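Local structure of Cg9734-pa (Drosophila melanogaster, 2BK9) at residues 14-19 against 119-124; 42-47 against 56-61; 88-93 against 142-147. The protein binds a heme whose iron is held by two histidines, and probably carries oxygen, with a possible peroxidase activity. The protein carries 1 engineered substitution. All blocks are in the same frame, centred on the assembly; numbering follows the deposited sequence. Where two conformers were deposited one is given.

Contact 1: 14-19 against 119-124; sequences EIPVAT and AASSLD. Engineered in segment 119-124: S121 (natural residue Cys).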
# COMPACT_ATOMS: atom_id res chain seq x y z
N GLU A 14 -6.14 -6.03 -12.04
CA GLU A 14 -5.59 -5.89 -13.37
C GLU A 14 -5.68 -4.44 -13.85
O GLU A 14 -4.83 -4.01 -14.62
CB GLU A 14 -6.30 -6.80 -14.39
CG GLU A 14 -6.05 -8.26 -14.12
CD GLU A 14 -6.76 -9.18 -15.08
OE1 GLU A 14 -7.37 -8.72 -16.06
OE2 GLU A 14 -6.72 -10.40 -14.87
N ILE A 15 -6.75 -3.73 -13.51
CA ILE A 15 -6.93 -2.36 -14.02
C ILE A 15 -5.87 -1.41 -13.44
O ILE A 15 -5.08 -0.86 -14.19
CB ILE A 15 -8.37 -1.92 -13.80
CG1 ILE A 15 -9.27 -2.73 -14.72
CG2 ILE A 15 -8.52 -0.44 -14.05
CD1 ILE A 15 -10.75 -2.56 -14.44
N PRO A 16 -5.79 -1.20 -12.12
CA PRO A 16 -4.79 -0.23 -11.61
C PRO A 16 -3.37 -0.70 -11.85
O PRO A 16 -2.49 0.14 -12.05
CB PRO A 16 -5.12 -0.11 -10.12
CG PRO A 16 -5.90 -1.35 -9.80
CD PRO A 16 -6.69 -1.64 -11.05
N VAL A 17 -3.08 -1.99 -11.82
CA VAL A 17 -1.72 -2.44 -11.98
C VAL A 17 -1.26 -2.27 -13.43
O VAL A 17 -0.04 -2.30 -13.70
CB VAL A 17 -1.51 -3.90 -11.52
CG1 VAL A 17 -1.96 -4.92 -12.57
CG2 VAL A 17 -0.08 -4.13 -11.15
N ALA A 18 -2.17 -2.07 -14.38
CA ALA A 18 -1.79 -1.83 -15.75
C ALA A 18 -0.99 -0.54 -15.88
O ALA A 18 -0.23 -0.38 -16.83
CB ALA A 18 -2.97 -1.79 -16.65
N THR A 19 -1.18 0.40 -14.96
CA THR A 19 -0.52 1.70 -14.97
C THR A 19 0.14 1.98 -13.63
O THR A 19 -0.34 2.82 -12.87
CB THR A 19 -1.47 2.84 -15.33
OG1 THR A 19 -2.57 2.81 -14.43
CG2 THR A 19 -2.04 2.67 -16.71
N ALA A 119 -11.95 3.52 -6.61
CA ALA A 119 -12.24 4.32 -7.78
C ALA A 119 -11.70 3.67 -9.03
O ALA A 119 -12.40 3.58 -10.03
CB ALA A 119 -11.71 5.72 -7.59
N ALA A 120 -10.46 3.23 -9.02
CA ALA A 120 -9.81 2.76 -10.23
C ALA A 120 -10.55 1.55 -10.81
O ALA A 120 -10.72 1.46 -12.04
CB ALA A 120 -8.39 2.43 -10.00
N SER A 121 -11.01 0.63 -9.97
CA SER A 121 -11.68 -0.58 -10.44
C SER A 121 -13.17 -0.53 -10.24
O SER A 121 -13.85 -1.55 -10.43
CB SER A 121 -11.07 -1.79 -9.78
OG SER A 121 -9.74 -1.90 -10.18
N SER A 122 -13.71 0.62 -9.86
CA SER A 122 -15.15 0.78 -9.66
C SER A 122 -15.70 -0.30 -8.76
O SER A 122 -16.66 -0.99 -9.10
CB SER A 122 -15.89 0.85 -10.97
OG SER A 122 -15.41 1.93 -11.79
N LEU A 123 -15.09 -0.45 -7.58
CA LEU A 123 -15.47 -1.50 -6.66
C LEU A 123 -16.77 -1.15 -5.97
O LEU A 123 -16.90 -0.06 -5.45
CB LEU A 123 -14.41 -1.70 -5.61
CG LEU A 123 -13.00 -2.05 -6.09
CD1 LEU A 123 -12.07 -2.15 -4.90
CD2 LEU A 123 -12.95 -3.30 -6.91
N ASP A 124 -17.70 -2.09 -5.94
CA ASP A 124 -18.89 -1.93 -5.12
C ASP A 124 -18.53 -2.18 -3.65
O ASP A 124 -17.40 -2.49 -3.34
CB ASP A 124 -20.06 -2.78 -5.63
CG ASP A 124 -19.89 -4.25 -5.44
OD1 ASP A 124 -19.14 -4.68 -4.56
OD2 ASP A 124 -20.54 -5.03 -6.19

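Contact 2: 42-47 against 56-61; sequences FPFRDV and ARFRAH. With HEM (protoporphyrin IX containing Fe), chain B.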
# COMPACT_ATOMS: atom_id res chain seq x y z
N PHE A 42 10.79 12.16 3.43
CA PHE A 42 11.40 11.88 2.12
C PHE A 42 12.32 13.01 1.68
O PHE A 42 12.11 14.17 1.99
CB PHE A 42 10.33 11.71 1.06
CG PHE A 42 9.53 10.46 1.17
CD1 PHE A 42 10.03 9.29 0.61
CD2 PHE A 42 8.30 10.44 1.85
CE1 PHE A 42 9.30 8.14 0.64
CE2 PHE A 42 7.58 9.23 1.86
CZ PHE A 42 8.09 8.12 1.22
N PRO A 43 13.28 12.71 0.81
CA PRO A 43 14.17 13.75 0.30
C PRO A 43 13.52 14.81 -0.56
O PRO A 43 14.00 15.92 -0.69
CB PRO A 43 15.20 12.96 -0.50
CG PRO A 43 14.62 11.60 -0.72
CD PRO A 43 13.69 11.36 0.38
N PHE A 44 12.36 14.46 -1.11
CA PHE A 44 11.55 15.34 -1.90
C PHE A 44 10.57 16.15 -1.08
O PHE A 44 9.61 16.71 -1.62
CB PHE A 44 10.85 14.59 -3.03
CG PHE A 44 10.03 13.37 -2.60
CD1 PHE A 44 8.78 13.53 -2.05
CD2 PHE A 44 10.52 12.08 -2.75
CE1 PHE A 44 8.06 12.44 -1.68
CE2 PHE A 44 9.80 10.99 -2.37
CZ PHE A 44 8.54 11.18 -1.86
N ARG A 45 10.82 16.27 0.23
CA ARG A 45 9.94 16.99 1.12
C ARG A 45 9.54 18.38 0.69
O ARG A 45 8.43 18.80 1.04
CB ARG A 45 10.56 17.04 2.54
CG ARG A 45 11.94 17.64 2.60
CD ARG A 45 12.58 17.60 3.96
NE ARG A 45 12.79 16.24 4.46
CZ ARG A 45 13.84 15.48 4.21
NH1 ARG A 45 14.83 15.87 3.40
NH2 ARG A 45 13.89 14.26 4.71
N ASP A 46 10.41 19.09 -0.01
CA ASP A 46 10.11 20.46 -0.42
C ASP A 46 9.66 20.61 -1.87
O ASP A 46 9.57 21.73 -2.35
CB ASP A 46 11.33 21.38 -0.13
CG ASP A 46 11.64 21.49 1.34
OD1 ASP A 46 10.73 21.41 2.18
OD2 ASP A 46 12.79 21.65 1.74
N VAL A 47 9.39 19.52 -2.56
CA VAL A 47 8.89 19.59 -3.92
C VAL A 47 7.43 20.01 -3.85
O VAL A 47 6.66 19.41 -3.08
CB VAL A 47 9.05 18.24 -4.58
CG1 VAL A 47 8.36 18.22 -6.00
CG2 VAL A 47 10.51 17.87 -4.69
N ALA A 56 11.87 11.73 -9.31
CA ALA A 56 12.26 10.34 -9.50
C ALA A 56 12.15 9.48 -8.24
O ALA A 56 11.75 8.32 -8.31
CB ALA A 56 13.67 10.28 -10.08
N ARG A 57 12.47 10.06 -7.10
CA ARG A 57 12.35 9.32 -5.87
C ARG A 57 10.90 9.13 -5.47
O ARG A 57 10.54 8.10 -4.92
CB ARG A 57 13.21 9.97 -4.80
CG ARG A 57 14.68 9.71 -5.06
CD ARG A 57 15.59 10.28 -3.99
NE ARG A 57 16.95 9.77 -4.16
CZ ARG A 57 17.79 10.11 -5.13
NH1 ARG A 57 17.48 11.04 -6.01
NH2 ARG A 57 19.01 9.54 -5.22
N PHE A 58 10.05 10.13 -5.70
CA PHE A 58 8.64 9.92 -5.53
C PHE A 58 8.16 8.77 -6.38
O PHE A 58 7.45 7.87 -5.93
CB PHE A 58 7.90 11.20 -5.88
CG PHE A 58 6.40 11.07 -5.89
CD1 PHE A 58 5.62 11.47 -4.82
CD2 PHE A 58 5.76 10.57 -7.00
CE1 PHE A 58 4.26 11.34 -4.87
CE2 PHE A 58 4.38 10.42 -7.02
CZ PHE A 58 3.63 10.86 -5.95
N ARG A 59 8.56 8.77 -7.64
CA ARG A 59 8.14 7.72 -8.58
C ARG A 59 8.60 6.34 -8.13
O ARG A 59 7.86 5.39 -8.25
CB ARG A 59 8.64 8.04 -9.98
CG ARG A 59 7.77 9.01 -10.69
CD ARG A 59 7.84 8.88 -12.20
NE ARG A 59 9.21 9.10 -12.60
CZ ARG A 59 9.76 10.31 -12.76
NH1 ARG A 59 9.06 11.41 -12.58
NH2 ARG A 59 11.03 10.43 -13.08
N ALA A 60 9.80 6.28 -7.56
CA ALA A 60 10.30 5.03 -7.09
C ALA A 60 9.45 4.50 -5.94
O ALA A 60 9.14 3.32 -5.90
CB ALA A 60 11.76 5.20 -6.66
N HIS A 61 9.09 5.35 -4.99
CA HIS A 61 8.28 4.87 -3.87
C HIS A 61 6.87 4.51 -4.31
O HIS A 61 6.29 3.53 -3.86
CB HIS A 61 8.25 5.88 -2.71
CG HIS A 61 7.74 5.30 -1.44
ND1 HIS A 61 6.42 5.33 -1.07
CD2 HIS A 61 8.37 4.62 -0.46
CE1 HIS A 61 6.28 4.68 0.08
NE2 HIS A 61 7.45 4.25 0.48
CHA HEM B . 11.15 3.33 1.53
CHB HEM B . 7.60 0.27 0.45
CHC HEM B . 4.66 2.89 3.14
CHD HEM B . 8.06 6.17 3.84
C1A HEM B . 10.44 2.25 1.07
C2A HEM B . 11.03 1.08 0.41
C3A HEM B . 10.05 0.20 0.11
C4A HEM B . 8.84 0.82 0.55
CMA HEM B . 10.09 -1.18 -0.57
CAA HEM B . 12.53 0.94 0.14
CBA HEM B . 13.28 0.54 1.41
CGA HEM B . 14.75 0.55 1.07
O1A HEM B . 15.37 1.65 1.03
O2A HEM B . 15.30 -0.54 0.86
C1B HEM B . 6.45 0.75 1.04
C2B HEM B . 5.20 0.04 1.06
C3B HEM B . 4.38 0.78 1.82
C4B HEM B . 5.11 1.90 2.33
CMB HEM B . 4.94 -1.25 0.34
CAB HEM B . 2.99 0.48 2.24
CBB HEM B . 2.09 -0.17 1.52
C1C HEM B . 5.30 4.00 3.58
C2C HEM B . 4.76 5.04 4.45
C3C HEM B . 5.69 5.99 4.60
C4C HEM B . 6.85 5.56 3.87
CMC HEM B . 3.37 4.99 5.08
CAC HEM B . 5.50 7.25 5.41
CBC HEM B . 6.09 8.42 5.22
C1D HEM B . 9.20 5.71 3.27
C2D HEM B . 10.45 6.33 3.36
C3D HEM B . 11.38 5.51 2.67
C4D HEM B . 10.60 4.39 2.20
CMD HEM B . 10.74 7.66 4.03
CAD HEM B . 12.85 5.78 2.51
CBD HEM B . 13.13 6.70 1.37
CGD HEM B . 14.58 7.02 1.19
O1D HEM B . 14.91 7.91 0.37
O2D HEM B . 15.43 6.38 1.86
NA HEM B . 9.11 2.05 1.17
NB HEM B . 6.38 1.90 1.83
NC HEM B . 6.59 4.35 3.24
ND HEM B . 9.30 4.53 2.57
FE HEM B . 7.86 3.22 2.17

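Contact 3: 88-93 against 142-147; sequences IWTKIA and IFKAID. With MG (magnesium ion), chain D; HEM (protoporphyrin IX containing Fe), chain B.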
# COMPACT_ATOMS: atom_id res chain seq x y z
N ILE A 88 6.87 -10.99 3.00
CA ILE A 88 6.85 -9.73 2.26
C ILE A 88 6.68 -8.57 3.24
O ILE A 88 7.40 -7.57 3.20
CB ILE A 88 5.74 -9.75 1.21
CG1 ILE A 88 6.09 -10.73 0.07
CG2 ILE A 88 5.45 -8.38 0.70
CD1 ILE A 88 4.92 -11.11 -0.80
N TRP A 89 5.64 -8.66 4.06
CA TRP A 89 5.20 -7.49 4.83
C TRP A 89 6.01 -7.28 6.10
O TRP A 89 6.11 -6.17 6.57
CB TRP A 89 3.70 -7.54 5.04
CG TRP A 89 3.01 -7.28 3.74
CD1 TRP A 89 2.53 -8.22 2.84
CD2 TRP A 89 2.79 -6.02 3.14
NE1 TRP A 89 2.04 -7.59 1.74
CE2 TRP A 89 2.17 -6.24 1.91
CE3 TRP A 89 3.03 -4.72 3.55
CZ2 TRP A 89 1.78 -5.19 1.09
CZ3 TRP A 89 2.65 -3.69 2.73
CH2 TRP A 89 2.02 -3.93 1.52
N THR A 90 6.60 -8.35 6.64
CA THR A 90 7.54 -8.16 7.72
C THR A 90 8.74 -7.38 7.24
O THR A 90 9.23 -6.46 7.90
CB THR A 90 7.93 -9.49 8.34
OG1 THR A 90 6.78 -10.10 8.95
CG2 THR A 90 8.96 -9.27 9.44
N LYS A 91 9.19 -7.70 6.04
CA LYS A 91 10.33 -6.99 5.47
C LYS A 91 9.99 -5.52 5.21
O LYS A 91 10.76 -4.63 5.54
CB LYS A 91 10.85 -7.68 4.22
CG LYS A 91 12.00 -6.92 3.60
CD LYS A 91 12.68 -7.70 2.48
CE LYS A 91 13.86 -6.93 1.96
NZ LYS A 91 15.04 -6.99 2.88
N ILE A 92 8.81 -5.25 4.68
CA ILE A 92 8.39 -3.86 4.51
C ILE A 92 8.38 -3.14 5.86
O ILE A 92 8.90 -2.03 6.00
CB ILE A 92 7.01 -3.79 3.87
CG1 ILE A 92 7.03 -4.34 2.43
CG2 ILE A 92 6.47 -2.38 3.88
CD1 ILE A 92 8.00 -3.67 1.52
N ALA A 93 7.82 -3.76 6.88
CA ALA A 93 7.74 -3.12 8.18
C ALA A 93 9.14 -2.79 8.70
O ALA A 93 9.43 -1.67 9.14
CB ALA A 93 7.00 -3.98 9.17
N ILE A 142 2.41 -6.01 9.36
CA ILE A 142 3.24 -4.85 9.64
C ILE A 142 3.24 -4.56 11.13
O ILE A 142 4.26 -4.28 11.77
CB ILE A 142 2.73 -3.60 8.86
CG1 ILE A 142 2.78 -3.83 7.34
CG2 ILE A 142 3.56 -2.35 9.25
CD1 ILE A 142 2.17 -2.69 6.60
N PHE A 143 2.04 -4.54 11.70
CA PHE A 143 1.87 -3.99 13.05
C PHE A 143 2.36 -4.91 14.16
O PHE A 143 2.60 -4.44 15.27
CB PHE A 143 0.41 -3.59 13.29
CG PHE A 143 -0.02 -2.34 12.56
CD1 PHE A 143 0.77 -1.68 11.65
CD2 PHE A 143 -1.25 -1.84 12.82
CE1 PHE A 143 0.34 -0.50 11.03
CE2 PHE A 143 -1.69 -0.70 12.16
CZ PHE A 143 -0.91 -0.04 11.27
N LYS A 144 2.61 -6.18 13.85
CA LYS A 144 3.27 -7.05 14.82
C LYS A 144 4.78 -6.89 14.76
O LYS A 144 5.46 -7.60 15.49
CB LYS A 144 2.80 -8.53 14.74
CG LYS A 144 3.20 -9.25 13.50
CD LYS A 144 2.75 -10.71 13.58
CE LYS A 144 2.95 -11.53 12.28
NZ LYS A 144 4.38 -11.63 11.89
N ALA A 145 5.31 -6.00 13.92
CA ALA A 145 6.73 -5.78 13.83
C ALA A 145 7.20 -4.41 14.36
O ALA A 145 8.41 -4.19 14.40
CB ALA A 145 7.19 -5.93 12.39
N ILE A 146 6.29 -3.51 14.74
CA ILE A 146 6.63 -2.16 15.17
C ILE A 146 5.79 -1.76 16.34
O ILE A 146 4.72 -2.29 16.58
CB ILE A 146 6.49 -1.13 14.02
CG1 ILE A 146 5.07 -1.16 13.42
CG2 ILE A 146 7.55 -1.35 12.96
CD1 ILE A 146 4.78 0.04 12.58
N ASP A 147 6.30 -0.79 17.09
CA ASP A 147 5.52 -0.08 18.08
C ASP A 147 4.67 1.00 17.42
O ASP A 147 4.70 1.17 16.20
CB ASP A 147 6.42 0.42 19.23
CG ASP A 147 7.29 1.64 18.90
OD1 ASP A 147 7.12 2.27 17.83
OD2 ASP A 147 8.17 1.98 19.74
MG MG D . 8.83 1.56 21.60
CHA HEM B . 11.15 3.33 1.53
CHB HEM B . 7.60 0.27 0.45
CHC HEM B . 4.66 2.89 3.14
CHD HEM B . 8.06 6.17 3.84
C1A HEM B . 10.44 2.25 1.07
C2A HEM B . 11.03 1.08 0.41
C3A HEM B . 10.05 0.20 0.11
C4A HEM B . 8.84 0.82 0.55
CMA HEM B . 10.09 -1.18 -0.57
CAA HEM B . 12.53 0.94 0.14
CBA HEM B . 13.28 0.54 1.41
CGA HEM B . 14.75 0.55 1.07
O1A HEM B . 15.37 1.65 1.03
O2A HEM B . 15.30 -0.54 0.86
C1B HEM B . 6.45 0.75 1.04
C2B HEM B . 5.20 0.04 1.06
C3B HEM B . 4.38 0.78 1.82
C4B HEM B . 5.11 1.90 2.33
CMB HEM B . 4.94 -1.25 0.34
CAB HEM B . 2.99 0.48 2.24
CBB HEM B . 2.09 -0.17 1.52
C1C HEM B . 5.30 4.00 3.58
C2C HEM B . 4.76 5.04 4.45
C3C HEM B . 5.69 5.99 4.60
C4C HEM B . 6.85 5.56 3.87
CMC HEM B . 3.37 4.99 5.08
CAC HEM B . 5.50 7.25 5.41
CBC HEM B . 6.09 8.42 5.22
C1D HEM B . 9.20 5.71 3.27
C2D HEM B . 10.45 6.33 3.36
C3D HEM B . 11.38 5.51 2.67
C4D HEM B . 10.60 4.39 2.20
CMD HEM B . 10.74 7.66 4.03
CAD HEM B . 12.85 5.78 2.51
CBD HEM B . 13.13 6.70 1.37
CGD HEM B . 14.58 7.02 1.19
O1D HEM B . 14.91 7.91 0.37
O2D HEM B . 15.43 6.38 1.86
NA HEM B . 9.11 2.05 1.17
NB HEM B . 6.38 1.90 1.83
NC HEM B . 6.59 4.35 3.24
ND HEM B . 9.30 4.53 2.57
FE HEM B . 7.86 3.22 2.17
O HOH W 1 5.57 -9.22 11.23
O HOH W 2 8.05 -0.46 21.78
O HOH W 3 7.12 2.38 22.42

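Contact 1: 14-19 against 119-124
P16 meets A120 and S121 through the one ring in this contact, a puckered pyrrolidine; no aromatic ring takes part. Its CD atom sits closest, 3.2 Å from S121 OG, and its CB rests against the methyl of A120 at 4.1 Å. The carbonyl O of A120 lies 3.5 Å from I15 CG2, while CB of I15 lies 3.9 Å from S121 OG.

No hydrogen bond joins the two segments. S121, an engineered residue that is a cysteine in the natural protein, has OG beside its own backbone N and anti to the carbonyl carbon (chi1 -64°), and gives its hydroxyl proton to T12 O. That carbonyl stands four residues before P16, which as a proline has no N-H to offer it. The 119-124 chain turns away in a Schellman motif, with S122 at positive phi and L123 N bonded to T118 O.

The contact thus sets the end of helix 3-17, the globin A helix, against the C-terminus of helix 103-120, the G helix. P16 also touches L117 there, and V17 reaches I66 and D70 of helix 56-75.

Contact 2: 42-47 against 56-61
F42 and H61 form the tight side of this contact, wedged together against the heme. The edge of the phenyl ring points at the face of the imidazole in a T-shaped pair, centroids 5.0 Å apart and planes at 74°, with F42 CZ above the imidazole centre. H61 NE2 binds the iron at 2.0 Å, and H96 supplies the other axial nitrogen. F42 is itself sandwiched: the heme methyl CMD lies over the centre of one face, and F44 CZ approaches the rim of the other. Its own CZ comes within 3.3 Å of the meso carbon CHD. Replacing F42 by an alanine would probably open a gap between the heme and the F44 ring and leave the H61 imidazole without its edge-on neighbour.

F44 carries the packing on to the helix. F42 CB covers the centre of one face of its ring. F58 CB makes a CH-pi contact from the opposite side, 4.0 Å from the centroid, and the F58 ring turns its edge toward the same F44 ring. F44 CE2 stands 3.4 Å from F58 N, whose bond goes to N55 OD1.

The loose side is exposed. There P43 CG merely touches R57 CD at 3.7 Å, the two side chains crossing at about a right angle, and P43 CD lies 3.7 Å from heme propionate oxygen O1D. R57 has been seen to bind heme in a structure of this protein.

In the fold, the loop after helix 20-34 is closed down on the start of helix 56-75, the distal E helix. L52 of the intervening loop touches F44 and F58, while L28 of helix 20-34 meets both F58 and H61, and T29 and F32 add to the cover of F58.

Contact 3: 88-93 against 142-147
I142 carries this contact, packing with one branch on A93 and with the other on W89. From CB the side chain divides. The CG2 methyl, anti to the backbone N, reaches A93 CB at 3.8 Å. The CG1 branch, beside that N (chi1 -61°), lies 3.9 Å from W89 CE3. At the tip, CD1, extended from CA (chi2 174°), ends 3.8 Å from W89 CE3 and a little farther from CZ3. A93 CB has a second neighbour in A145 CB, also at 3.8 Å.

W89 relays the packing to the heme: vinyl carbon CBB lies at the edge of the indole, 3.8 Å from CH2, while S72 OG holds NE1 and F69 meets the ring edge-to-face.

The outer side is polar. A water donates to T90 OG1 at 2.7 Å and accepts from K144 NZ at 2.8 Å, bridging two groups that do not bond directly. D86 ties both down, taking the T90 hydroxyl through its backbone O and K144 through a salt bridge. Farther along, D147 OD2 and two waters bind a magnesium ion.

Such packing of the F helix, 81-96, on the end of the H helix, 125-143, backs the proximal heme pocket of the globin fold. I92 touches the porphyrin here, and its carbonyl O accepts the bond from ND1 of the axial H96.

Taken together, the three contacts show how chemistry follows place in a globin. Contact 2 is buried, and aromatic rings and a metal bond dominate it; contacts 1 and 3 are partly buried and lie on opposite sides of the chain's centre, 26 Å apart between centres. They differ in kind: contact 1 is small, made by isoleucine, proline, alanine and an engineered serine, whereas contact 3 pairs an aliphatic interior with a watered, charged margin. Contacts 2 and 3 both touch the heme, one on each axial ligand's helix, 56-75 and 81-96, which follow each other in the chain. Contact 1 stands apart from it, joining helices 3-17 and 103-120, and its chain closure encloses contact 2.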